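PDB 3WQF: D-threo-3-hydroxyaspartate dehydratase from Delftia, which catalyses the pyridoxal 5'-phosphate-dependent, divalent-metal-dependent deamination of D-threo-3-hydroxyaspartate to oxaloacetate and ammonium, and also acts on L-threo-3-hydroxyaspartate, L-erythro-3-hydroxyaspartate and D-serine. Local coordinates for the interface of chains A and B. Sequence-based numbering; all coordinates share one arbitrary frame. Chains: chain A/B, D-threo-3-hydroxyaspartate dehydratase.

The interface of chains A and B. Residues chain A 283, 328, 331; chain B 150-152.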
loop_
_atom_site.group_PDB
_atom_site.type_symbol
_atom_site.label_atom_id
_atom_site.label_comp_id
_atom_site.label_asym_id
_atom_site.label_seq_id
_atom_site.Cartn_x
_atom_site.Cartn_y
_atom_site.Cartn_z
ATOM N N TRP A 283 -22.375 -12.562 0.020
ATOM C CA TRP A 283 -21.291 -11.667 -0.373
ATOM C C TRP A 283 -21.742 -10.776 -1.495
ATOM O O TRP A 283 -22.390 -11.232 -2.459
ATOM C CB TRP A 283 -20.124 -12.469 -0.947
ATOM C CG TRP A 283 -19.343 -13.327 0.016
ATOM C CD1 TRP A 283 -19.622 -13.591 1.334
ATOM C CD2 TRP A 283 -18.153 -14.179 -0.294
ATOM N NE1 TRP A 283 -18.698 -14.462 1.839
ATOM C CE2 TRP A 283 -17.791 -14.827 0.941
ATOM C CE3 TRP A 283 -17.363 -14.376 -1.405
ATOM C CZ2 TRP A 283 -16.696 -15.680 1.043
ATOM C CZ3 TRP A 283 -16.252 -15.215 -1.296
ATOM C CH2 TRP A 283 -15.939 -15.869 -0.087
ATOM N N ASN A 328 -9.165 -9.124 -2.319
ATOM C CA ASN A 328 -8.053 -9.511 -3.190
ATOM C C ASN A 328 -7.488 -8.247 -3.738
ATOM O O ASN A 328 -7.876 -7.124 -3.347
ATOM C CB ASN A 328 -8.580 -10.394 -4.318
ATOM C CG ASN A 328 -9.109 -11.713 -3.784
ATOM O OD1 ASN A 328 -10.304 -12.025 -3.900
ATOM N ND2 ASN A 328 -8.240 -12.477 -3.135
ATOM N N HIS A 331 -10.655 -6.892 -6.037
ATOM C CA HIS A 331 -12.030 -7.155 -5.525
ATOM C C HIS A 331 -12.085 -7.089 -4.026
ATOM O O HIS A 331 -11.269 -7.715 -3.354
ATOM C CB HIS A 331 -12.453 -8.638 -5.684
ATOM C CG HIS A 331 -12.217 -9.187 -6.974
ATOM N ND1 HIS A 331 -10.962 -9.259 -7.516
ATOM C CD2 HIS A 331 -13.087 -9.746 -7.890
ATOM C CE1 HIS A 331 -11.040 -9.789 -8.740
ATOM N NE2 HIS A 331 -12.349 -10.098 -8.978
ATOM N N HIS B 150 -13.144 -18.699 -3.260
ATOM C CA HIS B 150 -12.499 -17.521 -2.620
ATOM C C HIS B 150 -12.804 -16.206 -3.299
ATOM O O HIS B 150 -12.248 -15.145 -2.918
ATOM C CB HIS B 150 -10.968 -17.698 -2.529
ATOM C CG HIS B 150 -10.510 -18.570 -1.365
ATOM N ND1 HIS B 150 -11.109 -19.756 -1.049
ATOM C CD2 HIS B 150 -9.471 -18.401 -0.448
ATOM C CE1 HIS B 150 -10.493 -20.308 0.021
ATOM N NE2 HIS B 150 -9.491 -19.482 0.393
ATOM N N ARG B 151 -13.662 -16.243 -4.317
ATOM C CA ARG B 151 -13.966 -15.023 -5.067
ATOM C C ARG B 151 -15.204 -15.129 -6.011
ATOM O O ARG B 151 -16.107 -15.936 -5.799
ATOM C CB ARG B 151 -12.709 -14.559 -5.826
ATOM C CG ARG B 151 -12.596 -13.060 -5.972
ATOM C CD ARG B 151 -11.157 -12.663 -6.301
ATOM N NE ARG B 151 -10.721 -12.745 -7.711
ATOM C CZ ARG B 151 -9.435 -12.676 -8.110
ATOM N NH1 ARG B 151 -8.458 -12.561 -7.199
ATOM N NH2 ARG B 151 -9.114 -12.711 -9.412
ATOM N N SER B 152 -15.214 -14.279 -7.037
ATOM C CA SER B 152 -16.230 -14.300 -8.038
ATOM C C SER B 152 -16.382 -15.702 -8.709
ATOM O O SER B 152 -15.582 -16.603 -8.495
ATOM C CB SER B 152 -15.897 -13.272 -9.118
ATOM O OG SER B 152 -15.642 -11.987 -8.560
#
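B:Arg151 lies over one face of the A:His331 imidazole in a cation-pi stack. The protein belongs to the DSD1 family, with an alanine racemase-type N-terminal domain. The pair sits on a two-fold symmetric interface, so a twin exists with the chains exchanged. The enzyme is a monomer, so this two-fold pairing may come from the crystal. B:Arg151 NE is 3.4 Å from the centre of the imidazole, displaced toward its CE1 rim. Ring and guanidinium planes are 21° apart, close to parallel. The guanidinium carbon CZ lies 3.4 Å from A:His331 CE1. A bend at chi3 (83°) turns the guanidinium out of the line of the extended CB-CG-CD stretch and over the ring.

A:Asn328 flanks the same arginine. Its amide plane is turned 65° from the guanidinium. Its CG packs 3.4 Å from B:Arg151 CD, and its CB lies 3.6 Å from the guanidinium nitrogen NH1. The amide oxygen OD1 is modelled too close to B:Arg151 CD, so its exact position is doubtful. A lysine in place of B:Arg151 would probably lose the flat stacking on A:His331, leaving that imidazole freer to turn. B:Ser152 OG comes to 3.5 Å from A:His331 CD2, tilted from the ring plane toward the face the arginine covers. At the other end of the patch, A:Trp283, at the start of strand 283-286, points its six-membered ring at the backbone between B:His150 and B:Arg151. Its CZ3 is 4.1 Å from B:Arg151 N.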